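Local structure of seryl-tRNA synthetase, cytoplasmic (Candida albicans, 3QO8) at residues Leu83-Glu86 and Lys87-Ile90; Glu216-Ala219 and Lys220-Gln223; Trp313-Phe316 and Asp317-Gly321. The protein catalyses the two-step attachment of serine to tRNA(Ser), activating serine with ATP to Ser-AMP and then passing it to the acceptor end of the tRNA. All blocks are in the same frame, centred on the assembly; numbering follows the deposited sequence.

Contact 1 (Leu83-Glu86 and Lys87-Ile90)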
ATOM      1  N   LEU A  83     -11.891 -21.915  51.767  1.00 51.79           N
ATOM      2  CA  LEU A  83     -12.784 -21.776  50.621  1.00 46.36           C
ATOM      3  C   LEU A  83     -12.235 -20.752  49.637  1.00 41.19           C
ATOM      4  O   LEU A  83     -12.311 -20.937  48.426  1.00 40.34           O
ATOM      5  CB  LEU A  83     -14.189 -21.374  51.078  1.00 47.63           C
ATOM      6  CG  LEU A  83     -15.020 -22.457  51.765  1.00 51.58           C
ATOM      7  CD1 LEU A  83     -16.226 -21.847  52.449  1.00 54.26           C
ATOM      8  CD2 LEU A  83     -15.450 -23.515  50.753  1.00 52.16           C
ATOM      9  N   SER A  84     -11.670 -19.672  50.166  1.00 42.02           N
ATOM     10  CA  SER A  84     -11.114 -18.625  49.323  1.00 39.21           C
ATOM     11  C   SER A  84      -9.914 -19.119  48.520  1.00 41.25           C
ATOM     12  O   SER A  84      -9.810 -18.852  47.325  1.00 43.32           O
ATOM     13  CB  SER A  84     -10.721 -17.407  50.157  1.00 37.15           C
ATOM     14  OG  SER A  84     -10.051 -16.476  49.337  1.00 42.11           O
ATOM     15  N   ASN A  85      -9.011 -19.845  49.172  1.00 42.37           N
ATOM     16  CA  ASN A  85      -7.866 -20.417  48.467  1.00 46.21           C
ATOM     17  C   ASN A  85      -8.283 -21.392  47.369  1.00 43.93           C
ATOM     18  O   ASN A  85      -7.690 -21.413  46.287  1.00 42.89           O
ATOM     19  CB  ASN A  85      -6.896 -21.072  49.446  1.00 47.55           C
ATOM     20  CG  ASN A  85      -6.137 -20.050  50.268  1.00 57.80           C
ATOM     21  OD1 ASN A  85      -5.859 -18.949  49.793  1.00 59.25           O
ATOM     22  ND2 ASN A  85      -5.812 -20.398  51.512  1.00 60.52           N
ATOM     23  N   GLU A  86      -9.313 -22.187  47.643  1.00 43.59           N
ATOM     24  CA  GLU A  86      -9.853 -23.105  46.634  1.00 43.44           C
ATOM     25  C   GLU A  86     -10.460 -22.329  45.472  1.00 42.09           C
ATOM     26  O   GLU A  86     -10.259 -22.673  44.308  1.00 46.87           O
ATOM     27  CB  GLU A  86     -10.903 -24.025  47.251  1.00 46.46           C
ATOM     28  CG  GLU A  86     -10.326 -25.053  48.201  1.00 56.12           C
ATOM     29  CD  GLU A  86     -11.395 -25.794  48.969  1.00 64.04           C
ATOM     30  OE1 GLU A  86     -12.589 -25.542  48.707  1.00 69.41           O
ATOM     31  OE2 GLU A  86     -11.043 -26.623  49.835  1.00 64.33           O
ATOM     32  N   LYS A  87     -11.206 -21.278  45.796  1.00 39.90           N
ATOM     33  CA  LYS A  87     -11.826 -20.436  44.779  1.00 37.62           C
ATOM     34  C   LYS A  87     -10.778 -19.821  43.862  1.00 40.70           C
ATOM     35  O   LYS A  87     -10.959 -19.794  42.642  1.00 38.63           O
ATOM     36  CB  LYS A  87     -12.678 -19.342  45.423  1.00 38.49           C
ATOM     37  CG  LYS A  87     -13.308 -18.372  44.431  1.00 35.96           C
ATOM     38  CD  LYS A  87     -14.034 -17.251  45.166  1.00 48.44           C
ATOM     39  CE  LYS A  87     -14.597 -16.226  44.199  1.00 49.18           C
ATOM     40  NZ  LYS A  87     -15.489 -15.261  44.901  1.00 53.42           N
ATOM     41  N   LYS A  88      -9.689 -19.322  44.443  1.00 33.63           N
ATOM     42  CA  LYS A  88      -8.596 -18.793  43.637  1.00 37.77           C
ATOM     43  C   LYS A  88      -8.149 -19.803  42.585  1.00 38.26           C
ATOM     44  O   LYS A  88      -7.982 -19.466  41.410  1.00 40.97           O
ATOM     45  CB  LYS A  88      -7.407 -18.398  44.511  1.00 34.91           C
ATOM     46  CG  LYS A  88      -7.657 -17.159  45.344  1.00 33.31           C
ATOM     47  CD  LYS A  88      -6.420 -16.755  46.128  1.00 34.56           C
ATOM     48  CE  LYS A  88      -6.758 -15.649  47.115  1.00 31.20           C
ATOM     49  NZ  LYS A  88      -5.555 -15.219  47.899  1.00 35.76           N
ATOM     50  N   GLU A  89      -7.953 -21.042  43.011  1.00 39.05           N
ATOM     51  CA  GLU A  89      -7.506 -22.084  42.104  1.00 44.17           C
ATOM     52  C   GLU A  89      -8.541 -22.351  41.010  1.00 46.49           C
ATOM     53  O   GLU A  89      -8.205 -22.424  39.829  1.00 46.00           O
ATOM     54  CB  GLU A  89      -7.195 -23.363  42.878  1.00 60.97           C
ATOM     55  CG  GLU A  89      -6.454 -24.398  42.058  1.00 77.17           C
ATOM     56  CD  GLU A  89      -5.229 -23.814  41.384  1.00 90.45           C
ATOM     57  OE1 GLU A  89      -4.621 -22.883  41.959  1.00 92.62           O
ATOM     58  OE2 GLU A  89      -4.881 -24.274  40.276  1.00 94.35           O
ATOM     59  N   ILE A  90      -9.798 -22.499  41.413  1.00 48.33           N
ATOM     60  CA  ILE A  90     -10.888 -22.735  40.471  1.00 40.65           C
ATOM     61  C   ILE A  90     -10.973 -21.607  39.446  1.00 40.78           C
ATOM     62  O   ILE A  90     -11.141 -21.856  38.256  1.00 40.15           O
ATOM     63  CB  ILE A  90     -12.236 -22.875  41.204  1.00 37.38           C
ATOM     64  CG1 ILE A  90     -12.224 -24.114  42.100  1.00 40.23           C
ATOM     65  CG2 ILE A  90     -13.389 -22.951  40.219  1.00 35.93           C
ATOM     66  CD1 ILE A  90     -13.401 -24.194  43.045  1.00 45.79           C
TER
HETATM   67  O   HOH W   1      -4.080 -17.252  48.878  1.00 47.00           O
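Lys88 reaches back over the preceding turn of its helix, to Ser84 and Asn85, and its extended chain can be followed atom by atom. Lys88 CB sits 3.5 Å from Asn85 O. Lys88 CG comes 3.4 Å from Ser84 O, the same oxygen that accepts the backbone N-H of Lys88 at 2.9 Å (Lys88 N to Ser84 O). Because CG is anti to the carbonyl carbon (chi1 -71°), the chain runs back along the helix, and Lys88 CE passes Ser84 OG at 4.1 Å. At the tip, Lys88 NZ donates a hydrogen bond to a water at 2.7 Å, and that water donates to Asn85 OD1 at 2.6 Å. The two side chains lie alongside each other, and the water joins ammonium to amide on the exposed side of the helix, where a long charged chain and a polar amide can both meet water. Glu86 and Lys87 turn to other partners: Glu86 OE1 bonds His52, its OE2 pairs with Lys82, and Lys87 NZ bonds Asn53. Buried Leu83 and Ile90 supply the apolar side of helix 74-107, which packs antiparallel against helix 30-65 in the coiled-coil tRNA-binding arm, Leu83 on Leu56 and Ile90 on His52.

Contact 2 (Glu216-Ala219 and Lys220-Gln223)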
ATOM      1  N   GLU A 216      -4.793  -7.328  16.431  1.00 28.81           N
ATOM      2  CA  GLU A 216      -5.928  -7.893  17.148  1.00 38.49           C
ATOM      3  C   GLU A 216      -7.191  -7.940  16.284  1.00 30.90           C
ATOM      4  O   GLU A 216      -7.974  -8.879  16.375  1.00 32.96           O
ATOM      5  CB  GLU A 216      -6.195  -7.121  18.439  1.00 40.09           C
ATOM      6  CG  GLU A 216      -4.951  -6.842  19.283  1.00 62.06           C
ATOM      7  CD  GLU A 216      -4.255  -5.532  18.916  1.00 74.34           C
ATOM      8  OE1 GLU A 216      -3.606  -4.933  19.804  1.00 79.40           O
ATOM      9  OE2 GLU A 216      -4.351  -5.100  17.745  1.00 70.46           O
ATOM     10  N   VAL A 217      -7.395  -6.929  15.448  1.00 28.91           N
ATOM     11  CA  VAL A 217      -8.547  -6.927  14.555  1.00 25.49           C
ATOM     12  C   VAL A 217      -8.353  -7.924  13.406  1.00 29.87           C
ATOM     13  O   VAL A 217      -9.280  -8.656  13.036  1.00 27.52           O
ATOM     14  CB  VAL A 217      -8.841  -5.514  13.979  1.00 33.19           C
ATOM     15  CG1 VAL A 217     -10.221  -5.482  13.349  1.00 30.72           C
ATOM     16  CG2 VAL A 217      -8.741  -4.466  15.066  1.00 41.46           C
ATOM     17  N   MET A 218      -7.154  -7.953  12.837  1.00 26.98           N
ATOM     18  CA  MET A 218      -6.884  -8.868  11.729  1.00 28.03           C
ATOM     19  C   MET A 218      -7.117 -10.305  12.193  1.00 28.46           C
ATOM     20  O   MET A 218      -7.716 -11.123  11.486  1.00 29.42           O
ATOM     21  CB  MET A 218      -5.448  -8.682  11.209  1.00 29.44           C
ATOM     22  CG  MET A 218      -5.051  -9.662  10.100  1.00 25.85           C
ATOM     23  SD  MET A 218      -6.002  -9.481   8.567  1.00 28.39           S
ATOM     24  CE  MET A 218      -5.079  -8.134   7.810  1.00 25.17           C
ATOM     25  N   ALA A 219      -6.667 -10.598  13.404  1.00 31.05           N
ATOM     26  CA  ALA A 219      -6.788 -11.940  13.962  1.00 32.30           C
ATOM     27  C   ALA A 219      -8.248 -12.387  14.070  1.00 35.33           C
ATOM     28  O   ALA A 219      -8.528 -13.581  14.108  1.00 34.39           O
ATOM     29  CB  ALA A 219      -6.091 -12.013  15.318  1.00 28.27           C
ATOM     30  N   LYS A 220      -9.184 -11.441  14.093  1.00 28.36           N
ATOM     31  CA  LYS A 220     -10.595 -11.817  14.194  1.00 31.16           C
ATOM     32  C   LYS A 220     -11.227 -12.158  12.841  1.00 39.62           C
ATOM     33  O   LYS A 220     -12.339 -12.692  12.778  1.00 38.92           O
ATOM     34  CB  LYS A 220     -11.414 -10.734  14.898  1.00 32.05           C
ATOM     35  CG  LYS A 220     -11.054 -10.518  16.371  1.00 35.48           C
ATOM     36  CD  LYS A 220     -12.163  -9.754  17.083  1.00 46.67           C
ATOM     37  CE  LYS A 220     -11.769  -9.322  18.488  1.00 50.95           C
ATOM     38  NZ  LYS A 220     -11.338  -7.893  18.528  1.00 55.96           N
ATOM     39  N   THR A 221     -10.532 -11.867  11.753  1.00 32.71           N
ATOM     40  CA  THR A 221     -11.136 -12.134  10.458  1.00 36.98           C
ATOM     41  C   THR A 221     -10.299 -13.025   9.535  1.00 41.71           C
ATOM     42  O   THR A 221     -10.837 -13.629   8.609  1.00 46.81           O
ATOM     43  CB  THR A 221     -11.571 -10.831   9.751  1.00 36.57           C
ATOM     44  OG1 THR A 221     -12.379 -11.147   8.602  1.00 36.45           O
ATOM     45  CG2 THR A 221     -10.360  -9.983   9.362  1.00 24.78           C
ATOM     46  N   ALA A 222      -9.000 -13.126   9.803  1.00 32.42           N
ATOM     47  CA  ALA A 222      -8.116 -13.989   9.018  1.00 34.24           C
ATOM     48  C   ALA A 222      -7.791 -15.279   9.771  1.00 37.89           C
ATOM     49  O   ALA A 222      -7.660 -15.275  10.999  1.00 33.13           O
ATOM     50  CB  ALA A 222      -6.832 -13.250   8.662  1.00 33.71           C
ATOM     51  N   GLN A 223      -7.656 -16.383   9.039  1.00 33.36           N
ATOM     52  CA  GLN A 223      -7.287 -17.655   9.662  1.00 42.85           C
ATOM     53  C   GLN A 223      -5.772 -17.755   9.824  1.00 44.03           C
ATOM     54  O   GLN A 223      -5.024 -17.062   9.133  1.00 36.41           O
ATOM     55  CB  GLN A 223      -7.860 -18.861   8.888  1.00 40.23           C
ATOM     56  CG  GLN A 223      -7.373 -19.030   7.444  1.00 43.85           C
ATOM     57  CD  GLN A 223      -8.062 -20.205   6.717  1.00 48.81           C
ATOM     58  OE1 GLN A 223      -9.235 -20.120   6.347  1.00 44.00           O
ATOM     59  NE2 GLN A 223      -7.328 -21.300   6.514  1.00 45.51           N
TER
HETATM   60  O   HOH W   2      -9.733 -15.768  13.012  1.00 45.13           O
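The flat groups here are peptide carbonyls, and that of Met218 is met by Thr221 and Ala222 from two directions. Thr221 N stands above its plane, 53° out of it, at 2.9 Å from Met218 O. Ala222 N reaches Met218 O, also at 2.9 Å, almost straight in line with the C=O bond. The Val217 carbonyl is approached over its face as well: Lys220 N lies 63° out of plane and 3.0 Å from Val217 O. Two of these bonds span three residues and one spans four, so the chain coils more tightly as it leaves helix 215-218. Ala219 and Lys220 have the backbone angles of a type I turn, which leads into helix 224-229 of this class II synthetase, near Glu248, which probably binds serine. Met218, bent at chi2 (64°) and again at chi3, swings SD to 3.9 Å from Ala222 CB; Ala222 has just a methyl to place there, and both side chains touch Phe227 and Gln249. Thr221 lays its methyl CG2 3.6 Å from Met218 O and bonds Ser252 through OG1, which ties the turn to helix 248-252. Outside the coil, a water donates to Ala219 O at 2.7 Å and to Ala222 O at 2.9 Å, serving two carbonyls. Val217 packs on Arg171 of the second subunit, while Lys220 O accepts from Asn380 on helix 376-381.

Contact 3 (Trp313-Phe316 and Asp317-Gly321)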
ATOM      1  N   TRP A 313     -28.303 -16.862   1.095  1.00 28.64           N
ATOM      2  CA  TRP A 313     -28.161 -17.742  -0.055  1.00 26.63           C
ATOM      3  C   TRP A 313     -28.660 -17.094  -1.350  1.00 25.86           C
ATOM      4  O   TRP A 313     -28.044 -17.239  -2.405  1.00 25.84           O
ATOM      5  CB  TRP A 313     -28.774 -19.122   0.220  1.00 36.63           C
ATOM      6  CG  TRP A 313     -28.085 -19.760   1.394  1.00 38.03           C
ATOM      7  CD1 TRP A 313     -28.588 -19.921   2.655  1.00 41.42           C
ATOM      8  CD2 TRP A 313     -26.737 -20.255   1.435  1.00 31.99           C
ATOM      9  NE1 TRP A 313     -27.646 -20.506   3.469  1.00 41.88           N
ATOM     10  CE2 TRP A 313     -26.503 -20.723   2.745  1.00 35.27           C
ATOM     11  CE3 TRP A 313     -25.709 -20.350   0.492  1.00 27.32           C
ATOM     12  CZ2 TRP A 313     -25.287 -21.288   3.131  1.00 33.98           C
ATOM     13  CZ3 TRP A 313     -24.497 -20.905   0.881  1.00 31.30           C
ATOM     14  CH2 TRP A 313     -24.300 -21.372   2.185  1.00 32.10           C
ATOM     15  N   GLU A 314     -29.752 -16.352  -1.260  1.00 26.18           N
ATOM     16  CA  GLU A 314     -30.218 -15.549  -2.385  1.00 31.54           C
ATOM     17  C   GLU A 314     -29.197 -14.454  -2.729  1.00 32.31           C
ATOM     18  O   GLU A 314     -28.944 -14.168  -3.897  1.00 27.57           O
ATOM     19  CB  GLU A 314     -31.576 -14.929  -2.051  1.00 39.22           C
ATOM     20  CG  GLU A 314     -32.172 -14.061  -3.142  1.00 55.05           C
ATOM     21  CD  GLU A 314     -33.493 -13.426  -2.727  1.00 73.07           C
ATOM     22  OE1 GLU A 314     -33.544 -12.779  -1.652  1.00 76.83           O
ATOM     23  OE2 GLU A 314     -34.484 -13.578  -3.475  1.00 73.77           O
ATOM     24  N   GLU A 315     -28.597 -13.845  -1.711  1.00 23.50           N
ATOM     25  CA  GLU A 315     -27.597 -12.810  -1.962  1.00 20.39           C
ATOM     26  C   GLU A 315     -26.366 -13.376  -2.667  1.00 20.94           C
ATOM     27  O   GLU A 315     -25.800 -12.726  -3.548  1.00 22.91           O
ATOM     28  CB  GLU A 315     -27.162 -12.136  -0.666  1.00 23.99           C
ATOM     29  CG  GLU A 315     -26.248 -10.923  -0.907  1.00 24.81           C
ATOM     30  CD  GLU A 315     -26.962  -9.772  -1.602  1.00 33.35           C
ATOM     31  OE1 GLU A 315     -28.197  -9.651  -1.443  1.00 32.58           O
ATOM     32  OE2 GLU A 315     -26.285  -8.981  -2.300  1.00 30.17           O
ATOM     33  N   PHE A 316     -25.948 -14.577  -2.258  1.00 17.92           N
ATOM     34  CA  PHE A 316     -24.804 -15.257  -2.886  1.00 17.85           C
ATOM     35  C   PHE A 316     -25.023 -15.362  -4.399  1.00 25.76           C
ATOM     36  O   PHE A 316     -24.118 -15.082  -5.191  1.00 25.43           O
ATOM     37  CB  PHE A 316     -24.627 -16.656  -2.261  1.00 21.64           C
ATOM     38  CG  PHE A 316     -23.544 -17.499  -2.900  1.00 25.70           C
ATOM     39  CD1 PHE A 316     -22.252 -17.483  -2.410  1.00 22.43           C
ATOM     40  CD2 PHE A 316     -23.838 -18.346  -3.966  1.00 27.47           C
ATOM     41  CE1 PHE A 316     -21.253 -18.277  -2.980  1.00 22.79           C
ATOM     42  CE2 PHE A 316     -22.838 -19.141  -4.554  1.00 27.38           C
ATOM     43  CZ  PHE A 316     -21.552 -19.111  -4.055  1.00 25.10           C
ATOM     44  N   ASP A 317     -26.227 -15.770  -4.801  1.00 21.77           N
ATOM     45  CA  ASP A 317     -26.545 -15.872  -6.231  1.00 23.32           C
ATOM     46  C   ASP A 317     -26.492 -14.497  -6.908  1.00 27.43           C
ATOM     47  O   ASP A 317     -25.987 -14.354  -8.030  1.00 25.26           O
ATOM     48  CB  ASP A 317     -27.911 -16.524  -6.455  1.00 27.79           C
ATOM     49  CG  ASP A 317     -27.904 -18.015  -6.161  1.00 40.09           C
ATOM     50  OD1 ASP A 317     -26.830 -18.645  -6.232  1.00 35.78           O
ATOM     51  OD2 ASP A 317     -28.982 -18.560  -5.862  1.00 48.25           O
ATOM     52  N   ARG A 318     -27.002 -13.482  -6.219  1.00 27.11           N
ATOM     53  CA  ARG A 318     -26.980 -12.111  -6.715  0.51 25.74           C
ATOM     54  C   ARG A 318     -25.544 -11.627  -6.940  1.00 23.46           C
ATOM     55  O   ARG A 318     -25.238 -10.965  -7.931  1.00 23.64           O
ATOM     56  CB  ARG A 318     -27.692 -11.213  -5.706  0.51 31.48           C
ATOM     57  CG  ARG A 318     -28.126  -9.861  -6.226  0.51 35.21           C
ATOM     58  CD  ARG A 318     -29.191  -9.254  -5.311  0.51 35.29           C
ATOM     59  NE  ARG A 318     -30.458  -9.978  -5.392  0.51 33.72           N
ATOM     60  CZ  ARG A 318     -31.111 -10.492  -4.353  0.51 35.21           C
ATOM     61  NH1 ARG A 318     -30.631 -10.374  -3.119  0.51 26.07           N
ATOM     62  NH2 ARG A 318     -32.257 -11.130  -4.549  0.51 34.76           N
ATOM     63  N   MET A 319     -24.664 -11.954  -5.998  1.00 22.42           N
ATOM     64  CA  MET A 319     -23.283 -11.483  -6.058  1.00 19.88           C
ATOM     65  C   MET A 319     -22.465 -12.140  -7.176  1.00 21.48           C
ATOM     66  O   MET A 319     -21.727 -11.452  -7.888  1.00 19.26           O
ATOM     67  CB  MET A 319     -22.583 -11.669  -4.708  1.00 19.20           C
ATOM     68  CG  MET A 319     -23.185 -10.808  -3.604  1.00 22.90           C
ATOM     69  SD  MET A 319     -22.628 -11.288  -1.968  1.00 19.29           S
ATOM     70  CE  MET A 319     -20.895 -10.801  -2.037  1.00 18.59           C
ATOM     71  N   ILE A 320     -22.573 -13.457  -7.332  1.00 21.53           N
ATOM     72  CA  ILE A 320     -21.839 -14.100  -8.426  1.00 20.15           C
ATOM     73  C   ILE A 320     -22.442 -13.613  -9.742  1.00 18.43           C
ATOM     74  O   ILE A 320     -21.734 -13.431 -10.737  1.00 20.78           O
ATOM     75  CB  ILE A 320     -21.810 -15.661  -8.318  1.00 22.46           C
ATOM     76  CG1 ILE A 320     -20.860 -16.256  -9.371  1.00 22.16           C
ATOM     77  CG2 ILE A 320     -23.215 -16.254  -8.413  1.00 20.21           C
ATOM     78  CD1 ILE A 320     -19.395 -15.821  -9.139  1.00 21.42           C
ATOM     79  N   GLY A 321     -23.747 -13.360  -9.731  1.00 22.07           N
ATOM     80  CA  GLY A 321     -24.421 -12.839 -10.910  1.00 25.54           C
ATOM     81  C   GLY A 321     -23.870 -11.467 -11.287  1.00 21.01           C
ATOM     82  O   GLY A 321     -23.653 -11.161 -12.468  1.00 20.06           O
TER
HETATM   83  O   HOH W   3     -27.082 -19.663  -3.293  1.00 51.36           O
HETATM   84  O   HOH W   4     -31.301 -11.820  -0.291  1.00 45.21           O
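The shortest bond between protein atoms here runs from Met319 N to Glu315 O, at 2.8 Å. With its CG beside its own backbone N (chi1 -65°), Met319 also brings that CG to 3.2 Å from Glu315 O. Glu315 and Met319 cross at about a right angle, with the methylene CG of Glu315 3.8 Å from Met319 SD. One residue on, Ile320 N bonds Phe316 O at 3.1 Å. The Glu315 carboxylate is buried, and bending at chi2 turns it toward arginines. Its OE2 pairs with Arg270 NE, a salt bridge that would probably favour the ionised form. Arg318 is modelled in two conformers, so what it does here holds for one of them: in that conformer Glu315 OE1 takes Arg318 NH1 at 3.0 Å. The donor comes from above the carboxylate plane, 45° out of it, although OE1 lies close to the plane of the guanidinium. Glu314 adds a long salt bridge, Glu314 OE2 to Arg318 NH2 at 3.5 Å, and a water links Glu314 OE1 to Arg318 NH1. Helix 312-329 lies on the largely antiparallel sheet of the class II core, following strand 297-307, which with strand 269-278 forms motif 2; Arg270 belongs to the latter. The face toward the sheet is largely apolar, with Glu315 the charged exception. Met319 rests on Leu401 and Val305, Ile320 on Cys370, and Phe316 on Leu401 as well as edge-to-face with Tyr352. Asp317, on the exposed side, brings OD1 into the plane of the Phe316 ring, 3.8 Å from Phe316 CD2, and the two planes stand 64° apart. A water that donates to Trp313 O also reaches Asp317 OD1, weakly.

The three contacts follow one another along the chain and do not touch. Contact 1 belongs to the tRNA-binding arm, with its centre about 44 Å from the centre of the chain, 35 Å from that of contact 2 and 54 Å from that of contact 3. The other two lie closer to the catalytic site, their centres about 25 Å apart and their nearest atoms about 14 Å. Measured to the bound seryl-adenylate analogue, the side chain of Thr221 in contact 2 is about 9 Å away and that of Met319 in contact 3 about 8 Å. Both thus lie in the shell of residues around the pocket: Thr221 is about 5 Å from Glu248, and Met319 about 7 Å from Glu302, side chain to side chain, two residues that probably bind serine.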